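PDB 2DY3: alanine racemase from Corynebacterium glutamicum, which binds pyridoxal-5'-phosphate and belongs to the alanine racemase family, whose chains join a TIM barrel to a C-terminal domain rich in beta strands. Local coordinates for residues L10-K21 with K44-D55; F287-D295 with A322-H332. All coordinates share one frame; numbering follows the deposited sequence.

Contact 1 (L10-K21 with K44-D55)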
# COMPACT_ATOMS: atom_id res chain seq x y z
N LEU B 10 9.42 -11.91 15.11
CA LEU B 10 9.16 -11.24 16.38
C LEU B 10 10.34 -11.30 17.35
O LEU B 10 10.56 -10.36 18.12
CB LEU B 10 7.90 -11.84 17.03
CG LEU B 10 6.62 -11.55 16.23
CD1 LEU B 10 5.40 -12.20 16.89
CD2 LEU B 10 6.44 -10.05 16.12
N ASP B 11 11.09 -12.40 17.32
CA ASP B 11 12.25 -12.52 18.21
C ASP B 11 13.25 -11.43 17.88
O ASP B 11 13.91 -10.88 18.76
CB ASP B 11 12.94 -13.88 18.06
CG ASP B 11 12.13 -15.02 18.66
OD1 ASP B 11 11.57 -14.84 19.76
OD2 ASP B 11 12.06 -16.09 18.02
N ALA B 12 13.36 -11.12 16.59
CA ALA B 12 14.28 -10.07 16.15
C ALA B 12 13.83 -8.75 16.76
O ALA B 12 14.65 -7.93 17.17
CB ALA B 12 14.27 -9.98 14.63
N ILE B 13 12.51 -8.55 16.83
CA ILE B 13 11.94 -7.34 17.40
C ILE B 13 12.24 -7.25 18.90
O ILE B 13 12.61 -6.19 19.42
CB ILE B 13 10.41 -7.27 17.16
CG1 ILE B 13 10.14 -7.04 15.67
CG2 ILE B 13 9.78 -6.15 17.99
CD1 ILE B 13 8.69 -6.94 15.30
N ALA B 14 12.08 -8.37 19.60
CA ALA B 14 12.36 -8.39 21.03
C ALA B 14 13.83 -8.05 21.23
O ALA B 14 14.18 -7.23 22.08
CB ALA B 14 12.05 -9.76 21.60
N HIS B 15 14.69 -8.67 20.43
CA HIS B 15 16.13 -8.43 20.49
C HIS B 15 16.41 -6.94 20.32
O HIS B 15 17.10 -6.33 21.14
CB HIS B 15 16.84 -9.20 19.39
CG HIS B 15 18.26 -8.80 19.19
ND1 HIS B 15 19.28 -9.20 20.04
CD2 HIS B 15 18.84 -7.99 18.27
CE1 HIS B 15 20.42 -8.65 19.64
NE2 HIS B 15 20.18 -7.92 18.57
N ASN B 16 15.86 -6.37 19.25
CA ASN B 16 16.03 -4.96 18.95
C ASN B 16 15.56 -4.11 20.13
O ASN B 16 16.19 -3.11 20.48
CB ASN B 16 15.23 -4.59 17.69
CG ASN B 16 15.75 -5.28 16.45
OD1 ASN B 16 15.03 -5.42 15.46
ND2 ASN B 16 17.02 -5.69 16.48
N THR B 17 14.45 -4.52 20.73
CA THR B 17 13.90 -3.80 21.87
C THR B 17 14.88 -3.81 23.04
O THR B 17 15.10 -2.79 23.69
CB THR B 17 12.56 -4.40 22.33
OG1 THR B 17 11.60 -4.30 21.26
CG2 THR B 17 12.03 -3.65 23.55
N ARG B 18 15.48 -4.98 23.30
CA ARG B 18 16.46 -5.12 24.38
C ARG B 18 17.70 -4.26 24.11
O ARG B 18 18.22 -3.60 25.01
CB ARG B 18 16.88 -6.58 24.54
CG ARG B 18 15.80 -7.49 25.11
CD ARG B 18 16.23 -8.95 25.11
NE ARG B 18 17.47 -9.17 25.85
CZ ARG B 18 18.05 -10.36 26.00
NH1 ARG B 18 17.52 -11.45 25.45
NH2 ARG B 18 19.18 -10.47 26.69
N VAL B 19 18.17 -4.27 22.87
CA VAL B 19 19.34 -3.49 22.49
C VAL B 19 19.08 -1.98 22.62
O VAL B 19 19.98 -1.22 22.97
CB VAL B 19 19.76 -3.78 21.03
CG1 VAL B 19 20.80 -2.77 20.58
CG2 VAL B 19 20.32 -5.18 20.93
N LEU B 20 17.85 -1.57 22.33
CA LEU B 20 17.52 -0.15 22.44
C LEU B 20 17.33 0.23 23.91
O LEU B 20 17.68 1.34 24.32
CB LEU B 20 16.25 0.16 21.64
CG LEU B 20 16.34 -0.02 20.13
CD1 LEU B 20 15.02 0.35 19.49
CD2 LEU B 20 17.45 0.84 19.57
N LYS B 21 16.78 -0.69 24.69
CA LYS B 21 16.56 -0.43 26.11
C LYS B 21 17.92 -0.24 26.79
O LYS B 21 18.11 0.69 27.56
CB LYS B 21 15.79 -1.59 26.75
CG LYS B 21 15.22 -1.27 28.12
CD LYS B 21 14.26 -0.08 28.04
CE LYS B 21 13.79 0.38 29.41
NZ LYS B 21 12.97 -0.66 30.09
N LYS B 44 0.73 -7.54 16.62
CA LYS B 44 1.67 -8.53 17.14
C LYS B 44 2.95 -7.88 17.65
O LYS B 44 3.51 -8.29 18.66
CB LYS B 44 2.02 -9.54 16.05
CG LYS B 44 0.89 -10.49 15.70
CD LYS B 44 0.53 -11.38 16.89
CE LYS B 44 -0.64 -12.29 16.55
NZ LYS B 44 -1.82 -11.50 16.10
N VAL B 45 3.42 -6.85 16.94
CA VAL B 45 4.65 -6.16 17.30
C VAL B 45 4.64 -5.40 18.62
O VAL B 45 5.53 -5.58 19.46
CB VAL B 45 5.09 -5.19 16.18
CG1 VAL B 45 6.27 -4.35 16.64
CG2 VAL B 45 5.44 -5.98 14.92
N ALA B 46 3.64 -4.55 18.81
CA ALA B 46 3.53 -3.75 20.03
C ALA B 46 3.60 -4.56 21.32
O ALA B 46 4.27 -4.16 22.28
CB ALA B 46 2.25 -2.92 19.99
N PRO B 47 2.88 -5.69 21.39
CA PRO B 47 2.93 -6.47 22.63
C PRO B 47 4.33 -7.03 22.90
O PRO B 47 4.77 -7.11 24.05
CB PRO B 47 1.90 -7.57 22.38
CG PRO B 47 0.92 -6.91 21.49
CD PRO B 47 1.80 -6.17 20.51
N VAL B 48 5.04 -7.40 21.85
CA VAL B 48 6.38 -7.93 22.02
C VAL B 48 7.29 -6.82 22.51
O VAL B 48 8.09 -7.01 23.44
CB VAL B 48 6.93 -8.51 20.71
CG1 VAL B 48 8.41 -8.80 20.85
CG2 VAL B 48 6.16 -9.78 20.35
N ILE B 49 7.16 -5.64 21.91
CA ILE B 49 7.98 -4.51 22.31
C ILE B 49 7.67 -4.13 23.75
O ILE B 49 8.56 -3.73 24.51
CB ILE B 49 7.73 -3.30 21.40
CG1 ILE B 49 8.30 -3.58 20.01
CG2 ILE B 49 8.36 -2.06 22.00
CD1 ILE B 49 8.14 -2.45 19.04
N ALA B 50 6.40 -4.26 24.13
CA ALA B 50 5.99 -3.92 25.48
C ALA B 50 6.59 -4.89 26.49
O ALA B 50 7.07 -4.49 27.55
CB ALA B 50 4.46 -3.95 25.59
N ALA B 51 6.57 -6.17 26.14
CA ALA B 51 7.10 -7.22 27.00
C ALA B 51 8.61 -7.18 27.15
O ALA B 51 9.17 -7.95 27.93
CB ALA B 51 6.66 -8.59 26.47
N HIS B 52 9.28 -6.30 26.41
CA HIS B 52 10.73 -6.22 26.54
C HIS B 52 11.32 -4.89 26.97
O HIS B 52 12.49 -4.61 26.69
CB HIS B 52 11.41 -6.71 25.26
CG HIS B 52 11.30 -8.19 25.06
ND1 HIS B 52 10.22 -8.79 24.45
CD2 HIS B 52 12.08 -9.20 25.51
CE1 HIS B 52 10.34 -10.10 24.52
NE2 HIS B 52 11.46 -10.38 25.16
N GLY B 53 10.54 -4.07 27.65
CA GLY B 53 11.09 -2.82 28.14
C GLY B 53 10.49 -1.49 27.73
O GLY B 53 10.72 -0.50 28.42
N ALA B 54 9.74 -1.44 26.63
CA ALA B 54 9.16 -0.17 26.20
C ALA B 54 8.42 0.52 27.34
O ALA B 54 7.59 -0.08 28.02
CB ALA B 54 8.21 -0.39 25.02
N ASP B 55 8.73 1.80 27.55
CA ASP B 55 8.10 2.59 28.60
C ASP B 55 6.86 3.29 28.06
O ASP B 55 5.97 3.69 28.82
CB ASP B 55 9.08 3.63 29.11
CG ASP B 55 10.28 3.00 29.78
OD1 ASP B 55 10.09 2.39 30.85
OD2 ASP B 55 11.40 3.11 29.24
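V48 of helix 44-50 is the central bump: V48 CG1 lies 3.8 Å from A14 CB and also rests against the backbone O of L10 and the CG2 of I13. I13 fills the hollow between V45 and I49 with its two branches, I13 CG2 against I49 CG1 (3.6 Å) and the tip of the other, I13 CD1, against V45 CG2 (3.4 Å), tighter than usual for two carbons. Farther along, A14 CB sits over one face of the H52 ring in a CH-pi contact, 3.5 Å from the centroid. H52 ND1 donates to V48 O (3.0 Å) in the plane of the imidazole, which fixes the tilt of the ring. T17 wedges in next: chi1 of -62° sets T17 OG1 beside its backbone N and sends T17 CG2 the other way, against H52 CB (3.6 Å). The helices cross at -41° on the outside of the TIM barrel, where I49 also reaches A31 and F57 of the strands beneath. K21 closes the row, K21 NZ donating to G53 O at 2.8 Å. T17 OG1 turns back to I13 O, and D55 OD2 is taken by L29 N. The segments thus meet chiefly through hydrocarbon, K21 supplying their one direct hydrogen bond, to the turn after the second helix.

Contact 2 (F287-D295 with A322-H332)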
# COMPACT_ATOMS: atom_id res chain seq x y z
N PHE B 287 16.72 -4.07 -9.74
CA PHE B 287 16.99 -5.04 -8.70
C PHE B 287 16.88 -6.48 -9.14
O PHE B 287 16.45 -6.78 -10.25
CB PHE B 287 16.02 -4.81 -7.54
CG PHE B 287 14.63 -5.33 -7.83
CD1 PHE B 287 14.20 -6.53 -7.29
CD2 PHE B 287 13.77 -4.62 -8.65
CE1 PHE B 287 12.94 -7.02 -7.58
CE2 PHE B 287 12.51 -5.10 -8.93
CZ PHE B 287 12.09 -6.30 -8.40
N SER B 288 17.28 -7.36 -8.22
CA SER B 288 17.24 -8.80 -8.42
C SER B 288 16.57 -9.41 -7.19
O SER B 288 16.58 -8.81 -6.12
CB SER B 288 18.66 -9.37 -8.51
OG SER B 288 19.43 -8.72 -9.51
N VAL B 289 15.96 -10.57 -7.36
CA VAL B 289 15.35 -11.26 -6.23
C VAL B 289 16.34 -12.38 -5.94
O VAL B 289 17.25 -12.62 -6.75
CB VAL B 289 13.97 -11.86 -6.58
CG1 VAL B 289 13.06 -10.78 -7.15
CG2 VAL B 289 14.12 -13.00 -7.54
N THR B 290 16.19 -13.05 -4.81
CA THR B 290 17.12 -14.11 -4.48
C THR B 290 16.40 -15.43 -4.26
O THR B 290 15.55 -15.54 -3.37
CB THR B 290 17.93 -13.79 -3.21
OG1 THR B 290 17.07 -13.87 -2.07
CG2 THR B 290 18.51 -12.40 -3.29
N ILE B 291 16.76 -16.43 -5.06
CA ILE B 291 16.18 -17.76 -4.94
C ILE B 291 17.28 -18.71 -4.47
O ILE B 291 18.26 -18.93 -5.17
CB ILE B 291 15.63 -18.24 -6.30
CG1 ILE B 291 14.53 -17.28 -6.78
CG2 ILE B 291 15.08 -19.65 -6.17
CD1 ILE B 291 13.94 -17.63 -8.13
N ASP B 292 17.12 -19.25 -3.27
CA ASP B 292 18.11 -20.16 -2.70
C ASP B 292 19.45 -19.45 -2.56
O ASP B 292 20.51 -20.03 -2.78
CB ASP B 292 18.28 -21.41 -3.57
CG ASP B 292 17.08 -22.32 -3.51
OD1 ASP B 292 16.62 -22.62 -2.38
OD2 ASP B 292 16.60 -22.75 -4.58
N GLY B 293 19.40 -18.17 -2.20
CA GLY B 293 20.62 -17.41 -2.01
C GLY B 293 21.26 -16.84 -3.26
O GLY B 293 22.27 -16.15 -3.16
N LEU B 294 20.71 -17.13 -4.44
CA LEU B 294 21.28 -16.60 -5.67
C LEU B 294 20.40 -15.54 -6.33
O LEU B 294 19.18 -15.65 -6.34
CB LEU B 294 21.58 -17.73 -6.66
CG LEU B 294 22.78 -18.62 -6.31
CD1 LEU B 294 23.29 -19.28 -7.56
CD2 LEU B 294 23.89 -17.80 -5.70
N ASP B 295 21.03 -14.50 -6.87
CA ASP B 295 20.31 -13.41 -7.51
C ASP B 295 19.88 -13.66 -8.94
O ASP B 295 20.55 -14.35 -9.70
CB ASP B 295 21.15 -12.13 -7.47
CG ASP B 295 21.23 -11.52 -6.09
OD1 ASP B 295 20.50 -11.98 -5.19
OD2 ASP B 295 22.02 -10.57 -5.91
N ALA B 322 9.44 -22.23 -6.32
CA ALA B 322 10.68 -21.80 -5.67
C ALA B 322 10.44 -20.48 -4.96
O ALA B 322 9.71 -19.62 -5.45
CB ALA B 322 11.78 -21.64 -6.70
N LYS B 323 11.04 -20.33 -3.78
CA LYS B 323 10.90 -19.11 -3.00
C LYS B 323 11.84 -18.01 -3.49
O LYS B 323 13.07 -18.19 -3.50
CB LYS B 323 11.20 -19.38 -1.53
CG LYS B 323 10.14 -20.21 -0.81
CD LYS B 323 10.64 -20.65 0.56
CE LYS B 323 11.11 -19.47 1.40
NZ LYS B 323 11.62 -19.90 2.74
N ALA B 324 11.26 -16.89 -3.89
CA ALA B 324 12.03 -15.75 -4.36
C ALA B 324 11.99 -14.62 -3.32
O ALA B 324 10.93 -14.05 -3.05
CB ALA B 324 11.47 -15.25 -5.69
N VAL B 325 13.14 -14.32 -2.73
CA VAL B 325 13.23 -13.26 -1.73
C VAL B 325 13.40 -11.91 -2.44
O VAL B 325 14.34 -11.72 -3.20
CB VAL B 325 14.45 -13.47 -0.78
CG1 VAL B 325 14.58 -12.30 0.19
CG2 VAL B 325 14.29 -14.78 0.00
N ILE B 326 12.48 -10.99 -2.20
CA ILE B 326 12.55 -9.66 -2.80
C ILE B 326 13.51 -8.85 -1.93
O ILE B 326 14.36 -8.12 -2.44
CB ILE B 326 11.15 -9.01 -2.86
CG1 ILE B 326 10.24 -9.87 -3.76
CG2 ILE B 326 11.26 -7.58 -3.36
CD1 ILE B 326 8.78 -9.43 -3.78
N PHE B 327 13.37 -9.01 -0.62
CA PHE B 327 14.27 -8.38 0.34
C PHE B 327 14.03 -9.00 1.71
O PHE B 327 12.91 -9.38 2.05
CB PHE B 327 14.10 -6.84 0.38
CG PHE B 327 12.88 -6.35 1.13
CD1 PHE B 327 12.86 -6.34 2.51
CD2 PHE B 327 11.80 -5.83 0.44
CE1 PHE B 327 11.77 -5.81 3.19
CE2 PHE B 327 10.71 -5.31 1.12
CZ PHE B 327 10.70 -5.30 2.50
N GLY B 328 15.10 -9.15 2.48
CA GLY B 328 14.98 -9.74 3.79
C GLY B 328 15.92 -10.91 3.99
O GLY B 328 16.99 -10.95 3.38
N GLU B 329 15.51 -11.85 4.82
CA GLU B 329 16.32 -13.03 5.12
C GLU B 329 16.61 -13.82 3.85
O GLU B 329 15.74 -14.01 3.00
CB GLU B 329 15.59 -13.92 6.14
CG GLU B 329 16.40 -15.12 6.61
CD GLU B 329 15.80 -15.78 7.85
OE1 GLU B 329 16.36 -16.80 8.30
OE2 GLU B 329 14.77 -15.28 8.36
N ASN B 330 17.85 -14.29 3.74
CA ASN B 330 18.33 -15.06 2.60
C ASN B 330 18.26 -14.29 1.29
O ASN B 330 18.13 -14.87 0.22
CB ASN B 330 17.54 -16.37 2.46
CG ASN B 330 17.74 -17.29 3.64
OD1 ASN B 330 18.86 -17.51 4.08
ND2 ASN B 330 16.64 -17.83 4.17
N GLY B 331 18.37 -12.97 1.40
CA GLY B 331 18.35 -12.11 0.23
C GLY B 331 19.01 -10.78 0.56
O GLY B 331 19.75 -10.69 1.54
N HIS B 332 18.77 -9.76 -0.26
CA HIS B 332 19.33 -8.44 -0.01
C HIS B 332 18.51 -7.77 1.08
O HIS B 332 17.29 -7.89 1.10
CB HIS B 332 19.27 -7.59 -1.28
CG HIS B 332 20.21 -8.03 -2.36
ND1 HIS B 332 21.57 -7.86 -2.26
CD2 HIS B 332 19.99 -8.63 -3.55
CE1 HIS B 332 22.15 -8.34 -3.35
NE2 HIS B 332 21.21 -8.81 -4.14
O HOH W 1 16.63 -7.30 -3.71
O HOH W 2 17.03 -16.59 -1.37
O HOH W 3 14.86 -19.12 -1.68
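With chi1 at 71°, T290 holds OG1 between its backbone N and carbonyl carbon, aimed at the 322-332 chain, and T290 OG1 donates to N330 O at 2.7 Å. D295 has chi1 at -73°, which sets CG beside its own backbone N and carries the carboxylate to the imidazole of H332. H332 NE2 donates to D295 OD2 at 2.6 Å, on the syn side of the carboxylate; the carboxylate and ring planes are 42° apart, so the two flat groups are twisted rather than coplanar. G331, without a side chain, lets the loop draw in until G331 CA is 3.2 Å from T290 OG1. Between these ends runs an antiparallel pairing: T290 and V325 form a hydrogen-bonded pair, N to O at 2.8 Å in both directions. The first strand belongs to a beta hairpin, 288-291 with 294-299, closed by a type I' turn from I291 to L294. Strand 323-325 lies between 288-291 of the hairpin and strand 236-247, joining the hairpin to that strand of the mixed sheet in the C-terminal domain. The next residues, I326 and F327, make a classic beta bulge opposite W238. On the buried side, A324 CB nestles between I291 CG1 (3.8 Å) and V289 CG2, with I309 packing on both of those hairpin residues. Where the chains diverge at the turn, one water accepts from G293 N and donates to N330 O (2.6 Å), while another bridges D292 N and K323 O.

In the fold
Contact 1 belongs to the N-terminal domain and contact 2 to the C-terminal domain, their centres 27 Å apart and their nearest atoms about 8 Å apart, without touching. One connection between them runs through the mixed sheet: strand 4-8, just ahead of helix 10-24, pairs with strand 236-247, which in turn pairs with strand 323-325 of contact 2. Contact 1 lies nearer the cofactor without lining its pocket: the side chain of I49 is about 11 Å from pyridoxal-5'-phosphate. The pocket residues V32, K34 and Y38 fall in the chain between its two segments. Contact 2 contributes no residue to that pocket, although Y346, from the C-terminal domain, does line it.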